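Ribonucleoside-diphosphate reductase subunit beta (Bacillus halodurans C-125, PDB 2RCC) probably serves as the diiron small subunit of a class I ribonucleotide reductase, which makes deoxyribonucleotides from ribonucleotides for DNA synthesis. Local coordinates at residues T54-N59 against H122-S127; Y95-A100 against A110-L115; N189-F194 against D219-V224; A195-L200 against T211-I216; D259-W264 against T283-I288. One frame throughout, in Å; residues are numbered along the deposited sequence.

Interaction 1 of 5, residues T54-N59 against H122-S127; sequences TPFEIN and HNQSYS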
# COMPACT_ATOMS: atom_id res chain seq x y z
N THR A 54 14.63 -4.21 -1.21
CA THR A 54 14.54 -4.06 0.24
C THR A 54 15.95 -3.80 0.73
O THR A 54 16.92 -4.17 0.09
CB THR A 54 13.94 -5.30 1.02
OG1 THR A 54 14.93 -6.31 1.19
CG2 THR A 54 12.67 -5.82 0.35
N PRO A 55 16.07 -3.17 1.89
CA PRO A 55 17.45 -2.94 2.38
C PRO A 55 18.23 -4.21 2.74
O PRO A 55 19.44 -4.16 2.79
CB PRO A 55 17.23 -2.06 3.61
CG PRO A 55 15.84 -2.35 4.03
CD PRO A 55 15.06 -2.58 2.79
N PHE A 56 17.55 -5.34 2.90
CA PHE A 56 18.20 -6.58 3.27
C PHE A 56 19.07 -7.18 2.17
O PHE A 56 19.85 -8.07 2.46
CB PHE A 56 17.16 -7.60 3.79
CG PHE A 56 16.39 -7.10 4.98
CD1 PHE A 56 16.98 -7.05 6.23
CD2 PHE A 56 15.10 -6.61 4.84
CE1 PHE A 56 16.28 -6.55 7.34
CE2 PHE A 56 14.40 -6.11 5.94
CZ PHE A 56 15.00 -6.09 7.20
N GLU A 57 18.94 -6.71 0.94
CA GLU A 57 19.76 -7.15 -0.17
C GLU A 57 21.09 -6.34 -0.21
O GLU A 57 21.97 -6.68 -0.99
CB GLU A 57 18.97 -6.99 -1.50
CG GLU A 57 18.92 -5.56 -2.12
CD GLU A 57 17.84 -5.37 -3.23
OE1 GLU A 57 16.65 -5.77 -3.05
OE2 GLU A 57 18.20 -4.77 -4.27
N ILE A 58 21.24 -5.31 0.63
CA ILE A 58 22.42 -4.43 0.63
C ILE A 58 23.31 -4.69 1.86
O ILE A 58 22.88 -4.54 3.01
CB ILE A 58 21.97 -2.97 0.55
CG1 ILE A 58 21.35 -2.73 -0.84
CG2 ILE A 58 23.15 -2.02 0.80
CD1 ILE A 58 20.66 -1.44 -0.98
N ASN A 59 24.55 -5.09 1.60
CA ASN A 59 25.48 -5.40 2.67
C ASN A 59 26.22 -4.13 3.10
O ASN A 59 26.88 -3.50 2.28
CB ASN A 59 26.47 -6.47 2.19
CG ASN A 59 27.35 -7.02 3.32
OD1 ASN A 59 27.92 -6.28 4.12
ND2 ASN A 59 27.46 -8.33 3.37
N HIS A 122 11.29 2.72 2.89
CA HIS A 122 12.27 3.82 2.93
C HIS A 122 12.63 4.14 4.38
O HIS A 122 13.80 4.21 4.72
CB HIS A 122 11.78 5.10 2.23
CG HIS A 122 11.48 4.93 0.76
ND1 HIS A 122 10.83 5.89 0.01
CD2 HIS A 122 11.72 3.89 -0.07
CE1 HIS A 122 10.71 5.45 -1.23
NE2 HIS A 122 11.25 4.25 -1.31
N ASN A 123 11.63 4.29 5.24
CA ASN A 123 11.91 4.58 6.64
C ASN A 123 12.73 3.49 7.35
O ASN A 123 13.69 3.79 8.09
CB ASN A 123 10.63 4.88 7.41
CG ASN A 123 10.93 5.38 8.83
OD1 ASN A 123 11.47 6.49 9.02
ND2 ASN A 123 10.60 4.57 9.81
N GLN A 124 12.41 2.23 7.09
CA GLN A 124 13.18 1.12 7.65
C GLN A 124 14.64 1.06 7.11
O GLN A 124 15.55 0.63 7.83
CB GLN A 124 12.41 -0.19 7.46
CG GLN A 124 13.12 -1.44 7.99
CD GLN A 124 13.73 -2.28 6.91
OE1 GLN A 124 13.17 -2.44 5.81
NE2 GLN A 124 14.84 -2.93 7.24
N SER A 125 14.82 1.45 5.85
CA SER A 125 16.13 1.50 5.23
C SER A 125 17.02 2.56 5.90
O SER A 125 18.21 2.37 6.05
CB SER A 125 16.00 1.78 3.72
OG SER A 125 15.20 0.80 3.08
N TYR A 126 16.43 3.70 6.30
CA TYR A 126 17.21 4.71 7.00
C TYR A 126 17.70 4.17 8.36
O TYR A 126 18.87 4.34 8.72
CB TYR A 126 16.45 6.02 7.21
CG TYR A 126 16.07 6.75 5.95
CD1 TYR A 126 16.99 7.04 4.98
CD2 TYR A 126 14.76 7.16 5.75
CE1 TYR A 126 16.61 7.69 3.78
CE2 TYR A 126 14.37 7.82 4.60
CZ TYR A 126 15.29 8.10 3.63
OH TYR A 126 14.88 8.77 2.50
N SER A 127 16.82 3.53 9.10
CA SER A 127 17.19 2.86 10.35
C SER A 127 18.24 1.81 10.17
O SER A 127 19.11 1.67 10.99
CB SER A 127 15.98 2.20 11.03
OG SER A 127 15.07 3.21 11.41
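Pro55 and Gln124 bury the most surface where a 3-10 turn, residues 55-57, rests on helix 106-133 of the ferritin-like helical fold. The pyrrolidine ring of Pro55 lies against Gln124 and Ser125. Its CG lies 3.2 Å from Gln124 OE1 and, in the serine conformer described, 3.4 Å from Ser125 OG. No hydrogen bond crosses between the segments, so the contact is van der Waals packing on polar side chains. Gln124 leaves the helix with CG anti to the backbone N (chi1 179°) and then bends at chi2. This brings its amide to both Pro55 and Phe56. The amide and the Phe56 ring lie in planes only 15° apart, but NE2 approaches the ring obliquely.

The polar ends are bound elsewhere. Gln124 OE1 is hydrogen-bonded to Tyr45 OH of the second subunit, and Ser125 OG, in the same conformer, to the carbonyl of Val121 one helical turn earlier. The amide of Gln124 thus lies where the 3-10 turn, the helix and the subunit interface meet. The same stretch of helix carries His122, a probable iron ligand, and Tyr126, the probable active-site tyrosine. The turn itself begins with an ST turn: Thr54 OG1 accepts from Phe56 N. The nearest ring atom, Phe56 CZ, comes to 3.2 Å from Gln124 NE2.

Interaction 2 of 5, residues Y95-A100 against A110-L115; sequences YSMRAA and ALMSVL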
# COMPACT_ATOMS: atom_id res chain seq x y z
N TYR A 95 -0.84 13.23 6.39
CA TYR A 95 -1.91 13.98 5.72
C TYR A 95 -2.13 13.47 4.30
O TYR A 95 -3.26 13.50 3.81
CB TYR A 95 -1.58 15.45 5.68
CG TYR A 95 -1.60 16.13 7.03
CD1 TYR A 95 -2.81 16.45 7.65
CD2 TYR A 95 -0.41 16.52 7.65
CE1 TYR A 95 -2.83 17.11 8.87
CE2 TYR A 95 -0.42 17.18 8.86
CZ TYR A 95 -1.63 17.47 9.47
OH TYR A 95 -1.57 18.12 10.68
N SER A 96 -1.08 13.01 3.63
CA SER A 96 -1.23 12.49 2.24
C SER A 96 -2.24 11.35 2.17
O SER A 96 -3.08 11.31 1.28
CB SER A 96 0.11 12.02 1.67
OG SER A 96 0.01 11.69 0.29
N MSE A 97 -2.17 10.45 3.15
CA MSE A 97 -3.07 9.29 3.19
C MSE A 97 -4.47 9.66 3.63
O MSE A 97 -5.42 9.02 3.15
CB MSE A 97 -2.46 8.14 4.00
CG MSE A 97 -1.17 7.55 3.41
SE MSE A 97 -1.20 7.04 1.51
CE MSE A 97 -2.72 5.78 1.70
N ARG A 98 -4.64 10.67 4.49
CA ARG A 98 -5.98 11.18 4.82
C ARG A 98 -6.61 11.81 3.56
O ARG A 98 -7.81 11.65 3.34
CB ARG A 98 -5.97 12.19 5.97
N ALA A 99 -5.80 12.48 2.72
CA ALA A 99 -6.30 13.09 1.47
C ALA A 99 -6.62 11.99 0.46
O ALA A 99 -7.58 12.09 -0.34
CB ALA A 99 -5.25 14.06 0.89
N ALA A 100 -5.83 10.93 0.50
CA ALA A 100 -5.99 9.78 -0.41
C ALA A 100 -7.36 9.13 -0.30
O ALA A 100 -7.87 8.63 -1.29
CB ALA A 100 -4.86 8.70 -0.22
N ALA A 110 -5.22 2.45 -5.26
CA ALA A 110 -4.27 1.33 -5.18
C ALA A 110 -2.80 1.82 -5.25
O ALA A 110 -1.91 1.34 -4.51
CB ALA A 110 -4.54 0.33 -6.30
N LEU A 111 -2.55 2.76 -6.13
CA LEU A 111 -1.18 3.30 -6.26
C LEU A 111 -0.76 4.02 -4.97
O LEU A 111 0.39 3.97 -4.58
CB LEU A 111 -1.05 4.15 -7.52
CG LEU A 111 -1.09 3.47 -8.89
CD1 LEU A 111 -1.29 4.55 -9.99
CD2 LEU A 111 0.18 2.60 -9.08
N MSE A 112 -1.70 4.65 -4.29
CA MSE A 112 -1.40 5.28 -2.98
C MSE A 112 -1.03 4.22 -1.95
O MSE A 112 -0.15 4.46 -1.13
CB MSE A 112 -2.54 6.17 -2.50
CG MSE A 112 -2.80 7.41 -3.32
SE MSE A 112 -1.26 8.56 -3.57
CE MSE A 112 -0.93 9.14 -1.72
N SER A 113 -1.64 3.04 -2.02
CA SER A 113 -1.27 1.92 -1.17
C SER A 113 0.18 1.48 -1.45
O SER A 113 0.96 1.27 -0.52
CB SER A 113 -2.26 0.75 -1.31
OG SER A 113 -1.83 -0.38 -0.62
N VAL A 114 0.54 1.35 -2.72
CA VAL A 114 1.89 0.99 -3.12
C VAL A 114 2.86 2.09 -2.62
O VAL A 114 3.86 1.76 -2.03
CB VAL A 114 2.03 0.79 -4.66
CG1 VAL A 114 3.50 0.53 -5.05
CG2 VAL A 114 1.07 -0.28 -5.18
N LEU A 115 2.49 3.37 -2.72
CA LEU A 115 3.36 4.47 -2.23
C LEU A 115 3.61 4.39 -0.73
O LEU A 115 4.73 4.61 -0.25
CB LEU A 115 2.79 5.91 -2.51
CG LEU A 115 3.29 6.61 -3.76
CD1 LEU A 115 2.88 5.84 -5.00
CD2 LEU A 115 2.86 8.06 -3.86
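Met97 and Met112, both selenomethionines, lie alongside each other, heading opposite ways, between two nearly antiparallel helices. The axes of segments 95-100 and 110-115 approach to 10.7 Å, with 163° between their directions. Met112 fills the space between them and is buried most. Its first torsion (chi1 -67°) sets CG trans to its own carbonyl carbon, and the chain then bends at chi2 and chi3. This hook carries the CE methyl to Ser96 and Met97, while CG stays against Ala100.

The hook is touched along its length. Ala100 CB packs on Met112 CG at 3.9 Å. The Met97 SE sits 3.9 Å from Met112 CE and 3.8 Å from the Met112 backbone O. Ser96 OG is 3.4 Å from Met112 CE. Leu103 and Phe227 also pack on Met112. Met97 reaches Glu101 of the second subunit, which places this contact near the dimer interface.

The two segments belong to helices that follow each other in the chain, so the contact closes a short helical hairpin at one end of helix 106-133. No hydrogen bond joins the segments. The pairing therefore depends on the shape of two flexible, polarisable side chains and on dispersion between them, with little directional preference.

Interaction 3 of 5, residues N189-F194 against D219-V224; sequences NFYSGF and DEQLHV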
# COMPACT_ATOMS: atom_id res chain seq x y z
N ASN A 189 12.48 18.43 -0.99
CA ASN A 189 12.94 18.28 0.40
C ASN A 189 13.97 17.21 0.55
O ASN A 189 13.82 16.15 -0.01
CB ASN A 189 11.79 17.97 1.37
CG ASN A 189 10.92 19.17 1.61
OD1 ASN A 189 11.02 20.15 0.88
ND2 ASN A 189 10.08 19.12 2.62
N PHE A 190 15.03 17.53 1.28
CA PHE A 190 16.19 16.65 1.49
C PHE A 190 17.00 16.28 0.25
O PHE A 190 17.93 15.54 0.40
CB PHE A 190 15.82 15.40 2.32
CG PHE A 190 15.20 15.73 3.62
CD1 PHE A 190 15.91 16.48 4.56
CD2 PHE A 190 13.90 15.33 3.92
CE1 PHE A 190 15.32 16.84 5.76
CE2 PHE A 190 13.33 15.67 5.11
CZ PHE A 190 14.02 16.43 6.04
N TYR A 191 16.75 16.89 -0.90
CA TYR A 191 17.60 16.63 -2.06
C TYR A 191 19.03 17.08 -1.82
O TYR A 191 19.91 16.46 -2.39
CB TYR A 191 16.99 17.17 -3.37
CG TYR A 191 15.96 16.19 -3.96
CD1 TYR A 191 14.95 15.62 -3.17
CD2 TYR A 191 15.99 15.84 -5.31
CE1 TYR A 191 14.01 14.71 -3.71
CE2 TYR A 191 15.06 14.92 -5.85
CZ TYR A 191 14.07 14.37 -5.06
OH TYR A 191 13.13 13.48 -5.60
N SER A 192 19.28 18.12 -0.98
CA SER A 192 20.65 18.50 -0.57
C SER A 192 21.32 17.38 0.19
O SER A 192 22.52 17.12 0.03
CB SER A 192 20.66 19.68 0.40
OG SER A 192 20.08 20.82 -0.17
N GLY A 193 20.53 16.75 1.06
CA GLY A 193 21.00 15.66 1.88
C GLY A 193 21.30 14.44 1.07
O GLY A 193 22.31 13.81 1.28
N PHE A 194 20.45 14.11 0.10
CA PHE A 194 20.76 12.99 -0.80
C PHE A 194 22.04 13.25 -1.57
O PHE A 194 22.88 12.37 -1.68
CB PHE A 194 19.62 12.69 -1.77
CG PHE A 194 18.28 12.37 -1.09
CD1 PHE A 194 18.21 11.65 0.12
CD2 PHE A 194 17.10 12.76 -1.69
CE1 PHE A 194 17.00 11.35 0.72
CE2 PHE A 194 15.85 12.46 -1.08
CZ PHE A 194 15.81 11.76 0.12
N ASP A 219 12.41 5.68 -6.52
CA ASP A 219 11.00 5.54 -6.13
C ASP A 219 10.34 6.91 -6.05
O ASP A 219 9.21 7.10 -6.50
CB ASP A 219 10.86 4.91 -4.75
CG ASP A 219 11.25 3.45 -4.70
OD1 ASP A 219 11.29 2.76 -5.71
OD2 ASP A 219 11.44 2.97 -3.57
N GLU A 220 11.03 7.87 -5.45
CA GLU A 220 10.46 9.22 -5.35
C GLU A 220 10.15 9.82 -6.71
O GLU A 220 9.15 10.46 -6.84
CB GLU A 220 11.34 10.15 -4.59
CG GLU A 220 11.46 9.84 -3.11
CD GLU A 220 12.24 10.94 -2.40
OE1 GLU A 220 13.34 11.29 -2.89
OE2 GLU A 220 11.74 11.42 -1.36
N GLN A 221 10.94 9.52 -7.74
CA GLN A 221 10.67 10.09 -9.05
C GLN A 221 9.36 9.60 -9.62
O GLN A 221 8.65 10.38 -10.27
CB GLN A 221 11.82 9.86 -10.06
CG GLN A 221 13.22 10.30 -9.61
CD GLN A 221 13.25 11.62 -8.86
OE1 GLN A 221 12.87 12.64 -9.42
NE2 GLN A 221 13.73 11.61 -7.61
N LEU A 222 9.02 8.33 -9.39
CA LEU A 222 7.74 7.81 -9.85
C LEU A 222 6.57 8.40 -9.03
O LEU A 222 5.48 8.62 -9.56
CB LEU A 222 7.75 6.28 -9.88
CG LEU A 222 8.70 5.62 -10.88
CD1 LEU A 222 8.64 4.07 -10.75
CD2 LEU A 222 8.34 6.01 -12.29
N HIS A 223 6.82 8.67 -7.76
CA HIS A 223 5.81 9.29 -6.89
C HIS A 223 5.53 10.69 -7.43
O HIS A 223 4.35 11.06 -7.59
CB HIS A 223 6.26 9.36 -5.44
CG HIS A 223 6.54 8.03 -4.78
ND1 HIS A 223 6.84 7.92 -3.44
CD2 HIS A 223 6.54 6.77 -5.26
CE1 HIS A 223 7.06 6.66 -3.13
NE2 HIS A 223 6.89 5.93 -4.22
N VAL A 224 6.59 11.46 -7.74
CA VAL A 224 6.42 12.81 -8.33
C VAL A 224 5.67 12.74 -9.66
O VAL A 224 4.84 13.56 -9.93
CB VAL A 224 7.78 13.54 -8.56
CG1 VAL A 224 7.57 14.84 -9.31
CG2 VAL A 224 8.48 13.79 -7.22
O HOH W 1 12.40 13.84 -0.55
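Tyr191 OH accepts a hydrogen bond from Gln221 NE2 (2.8 Å, 146° at the hydrogen), linking helix 191-202 to helix 207-237 in the ferritin-like helical bundle. The amide nitrogen comes to the ring edge, near its plane. The amide is turned 69° from the ring, and the hydroxyl is tilted slightly out of the amide plane. The other main partner is Glu220, a probable ligand of the second iron. Its carboxylate and the Tyr191 ring are only 21° apart in plane. Glu220 OE1 lies 3.5 Å from Tyr191 OH and 3.3 Å from Phe194 CE2.

Glu220 reaches this place on an extended chain. A water lies 2.6 Å from Glu220 OE2 and also contacts Asn189 O, bridging the two. The carboxylate is thus tied through water to the backbone just before helix 191-202.

Further out, Tyr191 OH is hydrogen-bonded to the carbonyl of Glu186, another probable iron ligand. Gln221 OE1 is held by Arg292, and NE2 also bonds to Asn217 O. A phenylalanine in place of Tyr191 would probably cost Gln221 NE2 one of its two acceptors and the Glu186 carbonyl its bond to the hydroxyl, beside the metal site. Phe194 also packs on Tyr126, the probable active-site tyrosine. On one face of its own ring lies Phe190 O, 3.5 Å above the plane.

Interaction 4 of 5, residues A195-L200 against T211-I216; sequences AFFYNL and TMINYI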
# COMPACT_ATOMS: atom_id res chain seq x y z
N ALA A 195 22.21 14.47 -2.05
CA ALA A 195 23.46 14.87 -2.73
C ALA A 195 24.70 14.64 -1.87
O ALA A 195 25.75 14.27 -2.41
CB ALA A 195 23.38 16.34 -3.19
N PHE A 196 24.58 14.88 -0.56
CA PHE A 196 25.67 14.62 0.40
C PHE A 196 26.12 13.15 0.30
O PHE A 196 27.30 12.86 0.23
CB PHE A 196 25.28 15.02 1.84
CG PHE A 196 26.22 14.50 2.90
CD1 PHE A 196 27.32 15.24 3.29
CD2 PHE A 196 26.01 13.29 3.52
CE1 PHE A 196 28.18 14.77 4.26
CE2 PHE A 196 26.90 12.79 4.47
CZ PHE A 196 27.96 13.53 4.84
N PHE A 197 25.16 12.23 0.28
CA PHE A 197 25.46 10.83 0.18
C PHE A 197 26.12 10.50 -1.16
O PHE A 197 27.11 9.75 -1.21
CB PHE A 197 24.22 9.98 0.46
CG PHE A 197 23.70 10.14 1.86
CD1 PHE A 197 24.46 9.75 2.94
CD2 PHE A 197 22.48 10.72 2.09
CE1 PHE A 197 23.99 9.92 4.22
CE2 PHE A 197 22.01 10.88 3.38
CZ PHE A 197 22.78 10.48 4.43
N TYR A 198 25.59 11.07 -2.25
CA TYR A 198 26.17 10.83 -3.58
C TYR A 198 27.57 11.42 -3.70
O TYR A 198 28.41 10.86 -4.41
CB TYR A 198 25.28 11.38 -4.70
CG TYR A 198 23.86 10.83 -4.75
CD1 TYR A 198 23.58 9.49 -4.50
CD2 TYR A 198 22.80 11.66 -5.11
CE1 TYR A 198 22.27 9.00 -4.56
CE2 TYR A 198 21.52 11.19 -5.18
CZ TYR A 198 21.26 9.87 -4.91
OH TYR A 198 19.98 9.44 -5.00
N ASN A 199 27.81 12.55 -3.02
CA ASN A 199 29.14 13.19 -3.02
C ASN A 199 30.16 12.26 -2.39
O ASN A 199 31.31 12.24 -2.79
CB ASN A 199 29.11 14.55 -2.28
CG ASN A 199 30.48 15.26 -2.25
OD1 ASN A 199 31.05 15.57 -3.29
ND2 ASN A 199 30.96 15.55 -1.06
N LEU A 200 29.76 11.49 -1.37
CA LEU A 200 30.68 10.50 -0.77
C LEU A 200 30.99 9.35 -1.72
O LEU A 200 32.16 8.99 -1.92
CB LEU A 200 30.12 9.94 0.57
CG LEU A 200 30.03 10.91 1.76
CD1 LEU A 200 29.37 10.27 2.97
CD2 LEU A 200 31.42 11.44 2.15
N THR A 211 23.75 3.80 -2.66
CA THR A 211 22.94 2.89 -3.44
C THR A 211 21.50 2.84 -2.91
O THR A 211 20.55 2.97 -3.70
CB THR A 211 23.48 1.45 -3.40
OG1 THR A 211 24.78 1.39 -4.02
CG2 THR A 211 22.51 0.52 -4.10
N MSE A 212 21.33 2.75 -1.60
CA MSE A 212 19.99 2.69 -1.01
C MSE A 212 19.28 4.03 -1.15
O MSE A 212 18.10 4.08 -1.48
CB MSE A 212 20.05 2.24 0.45
CG MSE A 212 18.95 1.16 0.84
SE MSE A 212 19.71 0.28 2.28
CE MSE A 212 19.54 1.87 3.37
N ILE A 213 20.02 5.12 -0.94
CA ILE A 213 19.52 6.48 -1.19
C ILE A 213 19.03 6.62 -2.64
O ILE A 213 17.99 7.22 -2.89
CB ILE A 213 20.60 7.57 -0.91
CG1 ILE A 213 20.96 7.62 0.58
CG2 ILE A 213 20.12 8.95 -1.34
CD1 ILE A 213 19.86 8.09 1.52
N ASN A 214 19.79 6.08 -3.58
CA ASN A 214 19.45 6.14 -4.98
C ASN A 214 18.21 5.31 -5.29
O ASN A 214 17.40 5.74 -6.09
CB ASN A 214 20.64 5.69 -5.81
CG ASN A 214 20.54 6.13 -7.26
OD1 ASN A 214 20.63 5.31 -8.16
ND2 ASN A 214 20.32 7.43 -7.50
N TYR A 215 18.05 4.13 -4.66
CA TYR A 215 16.79 3.37 -4.80
C TYR A 215 15.61 4.17 -4.26
O TYR A 215 14.56 4.20 -4.91
CB TYR A 215 16.86 2.03 -4.13
CG TYR A 215 17.88 1.04 -4.72
CD1 TYR A 215 18.45 1.21 -5.99
CD2 TYR A 215 18.19 -0.11 -4.03
CE1 TYR A 215 19.35 0.26 -6.50
CE2 TYR A 215 19.05 -1.04 -4.53
CZ TYR A 215 19.63 -0.85 -5.76
OH TYR A 215 20.49 -1.80 -6.27
N ILE A 216 15.79 4.78 -3.09
CA ILE A 216 14.76 5.65 -2.51
C ILE A 216 14.41 6.81 -3.47
O ILE A 216 13.23 7.06 -3.76
CB ILE A 216 15.16 6.23 -1.14
CG1 ILE A 216 15.25 5.13 -0.08
CG2 ILE A 216 14.17 7.38 -0.70
CD1 ILE A 216 15.97 5.49 1.25
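The Tyr198 ring and the Asn214 amide stand almost perpendicular, 83° apart, with Asn214 N at the ring edge. Asn214 ND2 donates to Tyr198 OH at 3.2 Å. The bond is straight (177°), and the hydroxyl lies in the amide plane. The same hydroxyl is also bound to Asn217 ND2, one turn along helix 207-237.

Phe196 CD2 lies over one face of the Phe197 ring, while Ile213 meets that ring obliquely. Ile213 sits between the two aromatics. Its CD1 is 3.8 Å from Phe197 CD2, and its CG2 is 3.9 Å from Tyr198 CZ. At a chi1 of -66° CG1 is anti to the carbonyl carbon and CG2 to the nitrogen, which parts the two branches towards different rings.

A leucine in place of Tyr198 would probably deprive the Asn214 and Asn217 amides of their shared acceptor. The axes of segments 195-200 and 211-216 approach to 9.6 Å and run obliquely antiparallel. This is a hairpin of consecutive helices in the ferritin-like bundle, and Ile213 lies beside the probable active-site Tyr126.

Interaction 5 of 5, residues D259-W264 against T283-I288; sequences DLEKDW and TYISFI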
# COMPACT_ATOMS: atom_id res chain seq x y z
N ASP A 259 13.88 27.90 -0.61
CA ASP A 259 14.53 28.67 0.45
C ASP A 259 14.71 27.86 1.73
O ASP A 259 15.78 27.92 2.35
CB ASP A 259 13.73 29.94 0.79
CG ASP A 259 13.78 31.00 -0.31
OD1 ASP A 259 14.63 30.90 -1.21
OD2 ASP A 259 12.94 31.94 -0.26
N LEU A 260 13.69 27.09 2.13
CA LEU A 260 13.78 26.24 3.33
C LEU A 260 14.82 25.16 3.15
O LEU A 260 15.56 24.87 4.07
CB LEU A 260 12.42 25.61 3.69
CG LEU A 260 11.42 26.56 4.36
CD1 LEU A 260 10.00 25.98 4.37
CD2 LEU A 260 11.87 26.90 5.77
N GLU A 261 14.89 24.57 1.96
CA GLU A 261 15.92 23.54 1.68
C GLU A 261 17.31 24.14 1.79
O GLU A 261 18.17 23.55 2.43
CB GLU A 261 15.67 22.92 0.30
CG GLU A 261 16.63 21.79 -0.10
CD GLU A 261 16.60 20.57 0.80
OE1 GLU A 261 15.66 20.36 1.58
OE2 GLU A 261 17.54 19.77 0.72
N LYS A 262 17.52 25.33 1.22
CA LYS A 262 18.80 26.04 1.28
C LYS A 262 19.16 26.32 2.73
O LYS A 262 20.30 26.17 3.09
CB LYS A 262 18.75 27.35 0.49
CG LYS A 262 18.62 27.13 -0.99
CD LYS A 262 18.30 28.38 -1.76
CE LYS A 262 17.92 27.99 -3.21
NZ LYS A 262 17.77 29.11 -4.13
N ASP A 263 18.18 26.70 3.55
CA ASP A 263 18.43 26.96 4.98
C ASP A 263 18.90 25.69 5.68
O ASP A 263 19.87 25.70 6.44
CB ASP A 263 17.18 27.49 5.68
CG ASP A 263 16.75 28.89 5.21
OD1 ASP A 263 17.59 29.68 4.71
OD2 ASP A 263 15.54 29.20 5.34
N TRP A 264 18.19 24.60 5.45
CA TRP A 264 18.55 23.31 6.01
C TRP A 264 19.94 22.90 5.57
O TRP A 264 20.76 22.46 6.38
CB TRP A 264 17.51 22.28 5.65
CG TRP A 264 16.34 22.32 6.58
CD1 TRP A 264 15.23 23.12 6.51
CD2 TRP A 264 16.20 21.54 7.74
NE1 TRP A 264 14.40 22.86 7.56
CE2 TRP A 264 14.96 21.88 8.33
CE3 TRP A 264 16.99 20.56 8.34
CZ2 TRP A 264 14.49 21.28 9.47
CZ3 TRP A 264 16.54 19.97 9.49
CH2 TRP A 264 15.30 20.33 10.05
N THR A 283 22.27 26.67 -6.22
CA THR A 283 21.84 26.73 -7.62
C THR A 283 21.16 25.42 -8.01
O THR A 283 20.17 25.45 -8.72
CB THR A 283 22.99 27.01 -8.56
OG1 THR A 283 23.68 28.18 -8.11
CG2 THR A 283 22.52 27.23 -10.02
N TYR A 284 21.69 24.30 -7.55
CA TYR A 284 21.08 22.97 -7.79
C TYR A 284 19.68 22.87 -7.17
O TYR A 284 18.76 22.36 -7.81
CB TYR A 284 22.03 21.85 -7.29
CG TYR A 284 21.41 20.46 -7.27
CD1 TYR A 284 21.05 19.82 -8.45
CD2 TYR A 284 21.21 19.79 -6.06
CE1 TYR A 284 20.47 18.54 -8.42
CE2 TYR A 284 20.65 18.53 -6.03
CZ TYR A 284 20.30 17.91 -7.21
OH TYR A 284 19.74 16.65 -7.12
N ILE A 285 19.50 23.39 -5.96
CA ILE A 285 18.15 23.43 -5.34
C ILE A 285 17.18 24.30 -6.19
O ILE A 285 16.03 23.91 -6.38
CB ILE A 285 18.21 23.94 -3.88
CG1 ILE A 285 19.00 22.96 -3.01
CG2 ILE A 285 16.77 24.18 -3.29
CD1 ILE A 285 19.52 23.58 -1.71
N SER A 286 17.64 25.43 -6.71
CA SER A 286 16.81 26.29 -7.61
C SER A 286 16.41 25.56 -8.88
O SER A 286 15.25 25.63 -9.34
CB SER A 286 17.51 27.59 -7.99
OG SER A 286 17.71 28.40 -6.85
N PHE A 287 17.40 24.89 -9.46
CA PHE A 287 17.21 24.04 -10.65
C PHE A 287 16.13 22.95 -10.40
O PHE A 287 15.29 22.70 -11.27
CB PHE A 287 18.56 23.40 -11.00
CG PHE A 287 18.53 22.48 -12.17
CD1 PHE A 287 18.61 22.99 -13.46
CD2 PHE A 287 18.45 21.10 -12.00
CE1 PHE A 287 18.60 22.15 -14.56
CE2 PHE A 287 18.44 20.26 -13.11
CZ PHE A 287 18.52 20.79 -14.38
N ILE A 288 16.16 22.30 -9.23
CA ILE A 288 15.13 21.30 -8.89
C ILE A 288 13.77 21.96 -8.78
O ILE A 288 12.79 21.41 -9.29
CB ILE A 288 15.42 20.51 -7.58
CG1 ILE A 288 16.75 19.74 -7.65
CG2 ILE A 288 14.30 19.52 -7.28
CD1 ILE A 288 16.91 18.93 -8.91
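Helices 244-268 and 278-295 are neighbours in the chain and form an antiparallel helical hairpin in the ferritin-like small-subunit fold. Their segments approach to 9.7 Å between axes, with 152° between directions. Ile285 points into the gap and packs on Glu261 and Lys262. Its CD1 touches Lys262 CG at 3.7 Å and Glu261 CG at 3.8 Å. The CG2 branch faces Glu261 CB and Lys262 CE, each at 4.0 Å. The aliphatic parts of two charged residues thus make the apolar surface for the isoleucine.

Glu261 crosses Ile285 at about a right angle. Its chi1 of -178° turns CG away from the backbone N, and the chain bends at chi2. The carboxylate forms a salt bridge with Arg155. It also receives hydrogen bonds from Phe190 N and probably from the backbone N of Ser192, which probably offsets the buried charge; the two backbone donors lie at the start of helix 191-202.

Lys262 instead runs extended beyond CG alongside Ile285, heading the other way. This stretches its ammonium group over the apolar branch to the next residue of the facing helix. Ser286 OG, which also makes a weak hydrogen bond to Glu282 O, accepts from Lys262 NZ at 2.8 Å.

Interaction 3 lies nearest the centre of the chain, with its centre about 5 Å away, and holds probable ligands of the second iron. Interactions 2 and 5 are buried too, but further out. Interactions 1 and 4 are only partly buried. Interactions 3 and 4 join the same two helices, 191-202 and 207-237, and meet where Phe194 packs on Ile213. Interactions 1 and 2 share helix 106-133, and both reach the second subunit. Their packing has no hydrogen bond across the segments. Interactions 3, 4 and 5 each add one such bond. His122 to Asp219 links interaction 1 to interaction 3, and Glu261 ties interaction 5 to residues 190-192.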